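Side-chain contacts in ribosome-associated factor Y (Coxiella burnetii, PDB 3TQM), which probably takes part in ribosome hibernation, associating as a short-form hibernation factor with 100S ribosomes, the dimers of 70S ribosomes: residues S59-Q64 and T83-Y88; K22-I27 and S35-I40; P14-L19 and K72-L77. All coordinates share one frame; numbering follows the deposited sequence.

Contact 1: residues S59-Q64 and T83-Y88; sequences STINAQ and TQLSKY
The carbonyl O of Q84 meets two groups: Y88 N donates a helical backbone hydrogen bond of 3.0 Å to it, and I61 CD1 comes against it from the sheet at 3.6 Å without bonding. The contact joins edge strand 59-65 to helix 70-89 in the fold of the HPF/YfiA family, where two helices lie on one face of a four-stranded sheet. The two segments run nearly antiparallel, at 156° with axes 9.5 Å apart at closest approach, and bury 219 Å² between them. I61 has the largest share of the contact, using both its branches. Its CG1 is anti to the carbonyl carbon (chi1 -67°) and extends through CD1 over the helix backbone, reaching 4.1 Å from L85 CD2. I61 CG2 and CD1 both come to 3.6 Å from Q84 CB, the I61 and Q84 side chains crossing obliquely. Beyond the segments, L81 packs on I61 too, extending this apolar strip along the helix. At the start of the strand the contact differs. S59 OG lies at the edge of the Y88 ring, near its plane, and no hydrogen bond is formed across the segments. The ring's own polar end is engaged elsewhere, with Y88 OH hydrogen-bonded to E33 OE1. S59 OG faces one ring bond evenly, 3.6 Å from both Y88 CD1 and Y88 CE1.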
loop_
_atom_site.group_PDB
_atom_site.type_symbol
_atom_site.label_atom_id
_atom_site.label_comp_id
_atom_site.label_asym_id
_atom_site.label_seq_id
_atom_site.Cartn_x
_atom_site.Cartn_y
_atom_site.Cartn_z
ATOM N N SER A 59 13.076 4.629 9.683
ATOM C CA SER A 59 12.441 5.483 8.683
ATOM C C SER A 59 10.997 5.100 8.385
ATOM O O SER A 59 10.494 4.095 8.881
ATOM C CB SER A 59 13.261 5.496 7.386
ATOM O OG SER A 59 13.465 4.178 6.896
ATOM N N THR A 60 10.340 5.917 7.569
ATOM C CA THR A 60 8.944 5.697 7.225
ATOM C C THR A 60 8.701 6.024 5.756
ATOM O O THR A 60 9.157 7.052 5.255
ATOM C CB THR A 60 8.011 6.557 8.094
ATOM O OG1 THR A 60 8.241 6.266 9.475
ATOM C CG2 THR A 60 6.556 6.280 7.760
ATOM N N ILE A 61 7.981 5.144 5.067
ATOM C CA ILE A 61 7.639 5.363 3.666
ATOM C C ILE A 61 6.163 5.719 3.512
ATOM O O ILE A 61 5.289 4.987 3.976
ATOM C CB ILE A 61 7.954 4.120 2.807
ATOM C CG1 ILE A 61 9.466 3.881 2.735
ATOM C CG2 ILE A 61 7.375 4.271 1.409
ATOM C CD1 ILE A 61 9.866 2.692 1.873
ATOM N N ASN A 62 5.893 6.850 2.867
ATOM C CA ASN A 62 4.526 7.224 2.511
ATOM C C ASN A 62 4.366 7.277 0.997
ATOM O O ASN A 62 5.103 7.990 0.315
ATOM C CB ASN A 62 4.145 8.577 3.116
ATOM C CG ASN A 62 4.114 8.553 4.630
ATOM O OD1 ASN A 62 3.167 8.055 5.234
ATOM N ND2 ASN A 62 5.150 9.099 5.253
ATOM N N ALA A 63 3.411 6.515 0.474
ATOM C CA ALA A 63 3.178 6.467 -0.964
ATOM C C ALA A 63 1.688 6.526 -1.285
ATOM O O ALA A 63 0.864 5.998 -0.541
ATOM C CB ALA A 63 3.799 5.210 -1.556
ATOM N N GLN A 64 1.350 7.167 -2.401
ATOM C CA GLN A 64 -0.040 7.287 -2.833
ATOM C C GLN A 64 -0.174 7.100 -4.343
ATOM O O GLN A 64 0.668 7.563 -5.110
ATOM C CB GLN A 64 -0.609 8.646 -2.427
ATOM C CG GLN A 64 -2.102 8.792 -2.675
ATOM C CD GLN A 64 -2.588 10.219 -2.507
ATOM O OE1 GLN A 64 -2.163 11.121 -3.229
ATOM N NE2 GLN A 64 -3.480 10.431 -1.547
ATOM N N THR A 83 9.721 0.795 -5.355
ATOM C CA THR A 83 10.670 1.851 -5.668
ATOM C C THR A 83 11.239 2.447 -4.384
ATOM O O THR A 83 12.454 2.554 -4.224
ATOM C CB THR A 83 10.017 2.977 -6.496
ATOM O OG1 THR A 83 9.567 2.455 -7.752
ATOM C CG2 THR A 83 11.014 4.099 -6.751
ATOM N N GLN A 84 10.353 2.827 -3.468
ATOM C CA GLN A 84 10.763 3.471 -2.223
ATOM C C GLN A 84 11.558 2.530 -1.318
ATOM O O GLN A 84 12.457 2.964 -0.593
ATOM C CB GLN A 84 9.551 4.033 -1.478
ATOM C CG GLN A 84 8.915 5.229 -2.169
ATOM C CD GLN A 84 9.923 6.319 -2.480
ATOM O OE1 GLN A 84 9.991 6.814 -3.605
ATOM N NE2 GLN A 84 10.715 6.698 -1.481
ATOM N N LEU A 85 11.221 1.245 -1.366
ATOM C CA LEU A 85 11.954 0.234 -0.618
ATOM C C LEU A 85 13.351 0.028 -1.201
ATOM O O LEU A 85 14.307 -0.213 -0.468
ATOM C CB LEU A 85 11.182 -1.086 -0.593
ATOM C CG LEU A 85 10.015 -1.168 0.395
ATOM C CD1 LEU A 85 9.080 -2.314 0.044
ATOM C CD2 LEU A 85 10.528 -1.306 1.823
ATOM N N SER A 86 13.471 0.128 -2.520
ATOM C CA SER A 86 14.771 -0.016 -3.165
ATOM C C SER A 86 15.701 1.146 -2.830
ATOM O O SER A 86 16.912 0.963 -2.726
ATOM C CB SER A 86 14.626 -0.176 -4.679
ATOM O OG SER A 86 14.160 -1.474 -5.010
ATOM N N LYS A 87 15.137 2.339 -2.670
ATOM C CA LYS A 87 15.921 3.492 -2.232
ATOM C C LYS A 87 16.354 3.298 -0.780
ATOM O O LYS A 87 17.505 3.557 -0.424
ATOM C CB LYS A 87 15.121 4.788 -2.375
ATOM C CG LYS A 87 14.895 5.225 -3.813
ATOM C CD LYS A 87 14.149 6.549 -3.878
ATOM C CE LYS A 87 14.004 7.026 -5.317
ATOM N NZ LYS A 87 13.221 8.294 -5.413
ATOM N N TYR A 88 15.421 2.846 0.049
ATOM C CA TYR A 88 15.711 2.523 1.435
ATOM C C TYR A 88 16.899 1.573 1.520
ATOM O O TYR A 88 17.858 1.819 2.253
ATOM C CB TYR A 88 14.480 1.891 2.090
ATOM C CG TYR A 88 14.769 1.153 3.375
ATOM C CD1 TYR A 88 14.828 1.829 4.587
ATOM C CD2 TYR A 88 14.974 -0.219 3.377
ATOM C CE1 TYR A 88 15.089 1.158 5.763
ATOM C CE2 TYR A 88 15.236 -0.899 4.550
ATOM C CZ TYR A 88 15.292 -0.205 5.740
ATOM O OH TYR A 88 15.554 -0.875 6.911
#

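Contact 2: residues K22-I27 and S35-I40; sequences KKLHRI and SNIHII
L24 overlaps I37 and I39 together, sending one methyl to each from helix 14-24. The contact is the apolar seam of a beta-alpha-beta crossover: helix 14-24 links strand 2-8 to its parallel neighbour 36-44, and here it is pinned against the second of those strands. The evidence is entirely side-chain. The nearest CA atoms, those of L24 and I37, stand 9.0 Å apart, no hydrogen bond crosses, and the 132 Å² buried comes almost wholly from these three residues. The fork of L24 does the sorting. The first torsion (chi1 -79°) brings CG round beside the backbone N, and the fork beyond it splits the methyls between the two isoleucines. CD2 meets I37 CD1 at 3.9 Å, tip to tip, while CD1 goes to the other isoleucine and also skirts I37 CG2 at 4.2 Å. I37 and I39 sit two residues apart on the same strand face and share nearly the same first torsion, which aims both CD1 methyls at the helix. Around them I3 of strand 2-8 and M78 of helix 70-89 touch L24, whereas V54 touches I37 and V50 touches I39, making this a part of the core between sheet and helices. Behind L24 the chain turns away through a type I beta turn closed by I27 N to L24 O at 3.2 Å. The tightest point is the meeting of L24 CD1 with I39 CD1, at 3.3 Å short for two methyls and to be read with caution at 2.45 Å resolution.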
loop_
_atom_site.group_PDB
_atom_site.type_symbol
_atom_site.label_atom_id
_atom_site.label_comp_id
_atom_site.label_asym_id
_atom_site.label_seq_id
_atom_site.Cartn_x
_atom_site.Cartn_y
_atom_site.Cartn_z
ATOM N N LYS A 22 -2.200 -10.217 -0.284
ATOM C CA LYS A 22 -1.273 -11.118 -0.956
ATOM C C LYS A 22 -0.202 -10.369 -1.745
ATOM O O LYS A 22 0.917 -10.858 -1.898
ATOM C CB LYS A 22 -2.017 -12.099 -1.866
ATOM C CG LYS A 22 -2.429 -11.527 -3.203
ATOM C CD LYS A 22 -2.822 -12.637 -4.161
ATOM C CE LYS A 22 -3.081 -12.091 -5.556
ATOM N NZ LYS A 22 -3.329 -13.177 -6.544
ATOM N N LYS A 23 -0.542 -9.183 -2.239
ATOM C CA LYS A 23 0.428 -8.372 -2.970
ATOM C C LYS A 23 1.465 -7.751 -2.037
ATOM O O LYS A 23 2.630 -7.607 -2.402
ATOM C CB LYS A 23 -0.267 -7.290 -3.793
ATOM C CG LYS A 23 -0.669 -7.745 -5.179
ATOM C CD LYS A 23 -1.220 -6.588 -5.992
ATOM C CE LYS A 23 -1.605 -7.035 -7.391
ATOM N NZ LYS A 23 -2.607 -6.110 -7.995
ATOM N N LEU A 24 1.036 -7.378 -0.838
ATOM C CA LEU A 24 1.946 -6.822 0.152
ATOM C C LEU A 24 2.908 -7.890 0.640
ATOM O O LEU A 24 4.066 -7.609 0.941
ATOM C CB LEU A 24 1.170 -6.234 1.328
ATOM C CG LEU A 24 0.548 -4.859 1.111
ATOM C CD1 LEU A 24 -0.350 -4.506 2.278
ATOM C CD2 LEU A 24 1.635 -3.816 0.933
ATOM N N HIS A 25 2.419 -9.122 0.719
ATOM C CA HIS A 25 3.243 -10.242 1.156
ATOM C C HIS A 25 4.243 -10.656 0.079
ATOM O O HIS A 25 5.087 -11.524 0.305
ATOM C CB HIS A 25 2.365 -11.430 1.556
ATOM C CG HIS A 25 1.571 -11.199 2.804
ATOM N ND1 HIS A 25 2.106 -10.605 3.926
ATOM C CD2 HIS A 25 0.280 -11.477 3.105
ATOM C CE1 HIS A 25 1.182 -10.530 4.867
ATOM N NE2 HIS A 25 0.064 -11.052 4.394
ATOM N N ARG A 26 4.143 -10.024 -1.087
ATOM C CA ARG A 26 5.038 -10.304 -2.205
ATOM C C ARG A 26 6.047 -9.182 -2.411
ATOM O O ARG A 26 6.993 -9.322 -3.184
ATOM C CB ARG A 26 4.240 -10.484 -3.498
ATOM C CG ARG A 26 3.471 -11.785 -3.609
ATOM C CD ARG A 26 2.701 -11.818 -4.919
ATOM N NE ARG A 26 1.969 -13.066 -5.103
ATOM C CZ ARG A 26 0.867 -13.177 -5.838
ATOM N NH1 ARG A 26 0.366 -12.108 -6.449
ATOM N NH2 ARG A 26 0.261 -14.349 -5.956
ATOM N N ILE A 27 5.840 -8.066 -1.721
ATOM C CA ILE A 27 6.638 -6.867 -1.957
ATOM C C ILE A 27 8.099 -7.021 -1.529
ATOM O O ILE A 27 8.413 -7.717 -0.564
ATOM C CB ILE A 27 6.025 -5.633 -1.271
ATOM C CG1 ILE A 27 6.576 -4.352 -1.894
ATOM C CG2 ILE A 27 6.287 -5.660 0.224
ATOM C CD1 ILE A 27 5.950 -3.105 -1.339
ATOM N N SER A 35 7.643 -3.376 9.826
ATOM C CA SER A 35 6.921 -3.705 11.047
ATOM C C SER A 35 5.426 -3.442 10.896
ATOM O O SER A 35 4.606 -4.318 11.175
ATOM C CB SER A 35 7.472 -2.905 12.225
ATOM O OG SER A 35 7.299 -1.518 12.028
ATOM N N ASN A 36 5.079 -2.236 10.456
ATOM C CA ASN A 36 3.682 -1.842 10.295
ATOM C C ASN A 36 3.354 -1.258 8.924
ATOM O O ASN A 36 4.087 -0.420 8.396
ATOM C CB ASN A 36 3.278 -0.825 11.364
ATOM C CG ASN A 36 3.239 -1.420 12.753
ATOM O OD1 ASN A 36 2.300 -2.133 13.109
ATOM N ND2 ASN A 36 4.254 -1.115 13.557
ATOM N N ILE A 37 2.235 -1.694 8.365
ATOM C CA ILE A 37 1.711 -1.104 7.146
ATOM C C ILE A 37 0.274 -0.677 7.382
ATOM O O ILE A 37 -0.578 -1.505 7.705
ATOM C CB ILE A 37 1.719 -2.096 5.980
ATOM C CG1 ILE A 37 3.139 -2.588 5.706
ATOM C CG2 ILE A 37 1.122 -1.452 4.738
ATOM C CD1 ILE A 37 3.272 -3.322 4.393
ATOM N N HIS A 38 0.003 0.615 7.232
ATOM C CA HIS A 38 -1.363 1.103 7.333
ATOM C C HIS A 38 -1.831 1.615 5.977
ATOM O O HIS A 38 -1.269 2.566 5.432
ATOM C CB HIS A 38 -1.491 2.188 8.403
ATOM C CG HIS A 38 -2.908 2.496 8.778
ATOM N ND1 HIS A 38 -3.240 3.220 9.903
ATOM C CD2 HIS A 38 -4.080 2.178 8.177
ATOM C CE1 HIS A 38 -4.553 3.335 9.979
ATOM N NE2 HIS A 38 -5.088 2.712 8.944
ATOM N N ILE A 39 -2.855 0.963 5.434
ATOM C CA ILE A 39 -3.394 1.300 4.124
ATOM C C ILE A 39 -4.735 2.011 4.251
ATOM O O ILE A 39 -5.577 1.635 5.065
ATOM C CB ILE A 39 -3.578 0.043 3.257
ATOM C CG1 ILE A 39 -2.237 -0.646 3.041
ATOM C CG2 ILE A 39 -4.199 0.395 1.914
ATOM C CD1 ILE A 39 -2.340 -1.877 2.192
ATOM N N ILE A 40 -4.925 3.041 3.436
ATOM C CA ILE A 40 -6.164 3.803 3.449
ATOM C C ILE A 40 -6.766 3.922 2.054
ATOM O O ILE A 40 -6.179 4.534 1.159
ATOM C CB ILE A 40 -5.955 5.200 4.053
ATOM C CG1 ILE A 40 -5.440 5.081 5.489
ATOM C CG2 ILE A 40 -7.248 5.997 4.012
ATOM C CD1 ILE A 40 -5.359 6.394 6.218
#

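Contact 3: residues P14-L19 and K72-L77; sequences PALREL and KTVDLL
V74 touches both L16 and L19 across the two helices, and its branches divide them. This is where the two helices lying on the same sheet face in the HPF/YfiA fold pack against each other. From CA the valine side chain sets out toward helix 14-24, and already at CB it has L19 CD1 at 4.3 Å. There it forks. CG1, anti to the backbone N (chi1 166°), takes L19 and comes to 3.9 Å from L19 CD1, whereas CG2, beside the backbone N, takes L16 and lies 4.1 Å from L16 CD1. Neither leucine meets the valine head on: each slides past it in the opposite direction, so that the methyls touch along the flanks. The two leucines, three residues apart on helix 14-24, both hold CG anti to the backbone N, and each presents its CD1 to a different V74 methyl. Only 99 Å² is buried, and the closest CA pair, L19 with V74, is 8.6 Å apart, so the helices meet through side chains and not through their backbones. F41 of strand 36-44 touches both L16 and V74, and Y71, three residues before V74 on its own helix, touches both leucines. The side chain of L16 also comes within about 4 Å of a bound sulfate. The closest approaches are all methyl to methyl, with no hydrogen bond across the segments; the contact therefore rests on dispersion and burial and is itself non-directional, while a charged tie between the same helices is the K23-D75 salt bridge.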
loop_
_atom_site.group_PDB
_atom_site.type_symbol
_atom_site.label_atom_id
_atom_site.label_comp_id
_atom_site.label_asym_id
_atom_site.label_seq_id
_atom_site.Cartn_x
_atom_site.Cartn_y
_atom_site.Cartn_z
ATOM N N PRO A 14 -14.162 -7.793 0.637
ATOM C CA PRO A 14 -13.314 -8.926 1.018
ATOM C C PRO A 14 -12.298 -9.257 -0.067
ATOM O O PRO A 14 -11.132 -9.513 0.234
ATOM C CB PRO A 14 -14.312 -10.082 1.151
ATOM C CG PRO A 14 -15.608 -9.427 1.453
ATOM C CD PRO A 14 -15.595 -8.137 0.685
ATOM N N ALA A 15 -12.744 -9.255 -1.320
ATOM C CA ALA A 15 -11.868 -9.577 -2.440
ATOM C C ALA A 15 -10.727 -8.571 -2.554
ATOM O O ALA A 15 -9.579 -8.948 -2.785
ATOM C CB ALA A 15 -12.658 -9.634 -3.731
ATOM N N LEU A 16 -11.046 -7.292 -2.395
ATOM C CA LEU A 16 -10.033 -6.248 -2.479
ATOM C C LEU A 16 -9.093 -6.342 -1.284
ATOM O O LEU A 16 -7.914 -6.006 -1.380
ATOM C CB LEU A 16 -10.684 -4.863 -2.535
ATOM C CG LEU A 16 -9.734 -3.668 -2.614
ATOM C CD1 LEU A 16 -8.940 -3.697 -3.910
ATOM C CD2 LEU A 16 -10.512 -2.370 -2.489
ATOM N N ARG A 17 -9.628 -6.807 -0.162
ATOM C CA ARG A 17 -8.842 -6.965 1.047
ATOM C C ARG A 17 -7.836 -8.096 0.893
ATOM O O ARG A 17 -6.676 -7.966 1.281
ATOM C CB ARG A 17 -9.756 -7.242 2.236
ATOM C CG ARG A 17 -9.014 -7.301 3.551
ATOM C CD ARG A 17 -9.969 -7.282 4.718
ATOM N NE ARG A 17 -9.246 -7.047 5.960
ATOM C CZ ARG A 17 -8.963 -5.840 6.438
ATOM N NH1 ARG A 17 -9.351 -4.756 5.780
ATOM N NH2 ARG A 17 -8.294 -5.714 7.575
ATOM N N GLU A 18 -8.293 -9.208 0.328
ATOM C CA GLU A 18 -7.428 -10.357 0.098
ATOM C C GLU A 18 -6.366 -10.028 -0.942
ATOM O O GLU A 18 -5.185 -10.320 -0.752
ATOM C CB GLU A 18 -8.241 -11.570 -0.352
ATOM C CG GLU A 18 -7.391 -12.773 -0.718
ATOM C CD GLU A 18 -8.221 -13.973 -1.121
ATOM O OE1 GLU A 18 -9.310 -13.777 -1.702
ATOM O OE2 GLU A 18 -7.788 -15.112 -0.850
ATOM N N LEU A 19 -6.799 -9.416 -2.040
ATOM C CA LEU A 19 -5.895 -9.020 -3.114
ATOM C C LEU A 19 -4.755 -8.143 -2.600
ATOM O O LEU A 19 -3.591 -8.353 -2.943
ATOM C CB LEU A 19 -6.668 -8.282 -4.207
ATOM C CG LEU A 19 -5.915 -7.862 -5.476
ATOM C CD1 LEU A 19 -5.177 -6.535 -5.303
ATOM C CD2 LEU A 19 -4.966 -8.963 -5.933
ATOM N N LYS A 72 -6.745 -1.708 -9.734
ATOM C CA LYS A 72 -5.635 -1.209 -10.532
ATOM C C LYS A 72 -4.768 -0.255 -9.709
ATOM O O LYS A 72 -3.546 -0.231 -9.853
ATOM C CB LYS A 72 -6.152 -0.500 -11.782
ATOM C CG LYS A 72 -5.077 -0.222 -12.819
ATOM C CD LYS A 72 -5.622 0.586 -13.984
ATOM C CE LYS A 72 -4.613 0.659 -15.119
ATOM N NZ LYS A 72 -3.282 1.134 -14.645
ATOM N N THR A 73 -5.410 0.523 -8.842
ATOM C CA THR A 73 -4.702 1.472 -7.989
ATOM C C THR A 73 -3.755 0.759 -7.030
ATOM O O THR A 73 -2.611 1.173 -6.852
ATOM C CB THR A 73 -5.676 2.340 -7.170
ATOM O OG1 THR A 73 -6.579 3.014 -8.055
ATOM C CG2 THR A 73 -4.906 3.365 -6.353
ATOM N N VAL A 74 -4.245 -0.309 -6.407
ATOM C CA VAL A 74 -3.425 -1.110 -5.502
ATOM C C VAL A 74 -2.155 -1.550 -6.210
ATOM O O VAL A 74 -1.052 -1.404 -5.684
ATOM C CB VAL A 74 -4.179 -2.353 -5.003
ATOM C CG1 VAL A 74 -3.215 -3.332 -4.350
ATOM C CG2 VAL A 74 -5.284 -1.951 -4.034
ATOM N N ASP A 75 -2.324 -2.080 -7.415
ATOM C CA ASP A 75 -1.204 -2.540 -8.224
ATOM C C ASP A 75 -0.187 -1.421 -8.419
ATOM O O ASP A 75 1.018 -1.642 -8.302
ATOM C CB ASP A 75 -1.704 -3.037 -9.580
ATOM C CG ASP A 75 -0.786 -4.072 -10.195
ATOM O OD1 ASP A 75 -1.092 -5.278 -10.084
ATOM O OD2 ASP A 75 0.245 -3.685 -10.783
ATOM N N LEU A 76 -0.677 -0.221 -8.711
ATOM C CA LEU A 76 0.190 0.937 -8.910
ATOM C C LEU A 76 0.949 1.305 -7.638
ATOM O O LEU A 76 2.141 1.612 -7.683
ATOM C CB LEU A 76 -0.622 2.137 -9.405
ATOM C CG LEU A 76 -0.813 2.297 -10.919
ATOM C CD1 LEU A 76 -1.254 0.994 -11.564
ATOM C CD2 LEU A 76 -1.803 3.415 -11.217
ATOM N N LEU A 77 0.252 1.273 -6.508
ATOM C CA LEU A 77 0.850 1.638 -5.228
ATOM C C LEU A 77 1.983 0.688 -4.851
ATOM O O LEU A 77 2.952 1.092 -4.207
ATOM C CB LEU A 77 -0.207 1.658 -4.123
ATOM C CG LEU A 77 0.280 2.092 -2.739
ATOM C CD1 LEU A 77 0.906 3.477 -2.797
ATOM C CD2 LEU A 77 -0.858 2.060 -1.732
#

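The three contacts bind both helices to one sheet face and to each other. Contacts 1 and 3 share helix 70-89; their centres are 18 Å apart, on opposite sides of the chain's centre, with L77 CD1 bridging to A63 O at 3.4 Å. Contacts 2 and 3 share helix 14-24 at 10 Å between centres, and K23 NZ salt-bridges D75 OD1 at 2.7 Å. Contacts 1 and 2, 12 Å apart at their centres, join where L85 CD1 packs on I27 CD1 at 3.5 Å. The sulfate near L16 in contact 3 probably comes from the crystallisation liquor, so no functional site is inferred from it.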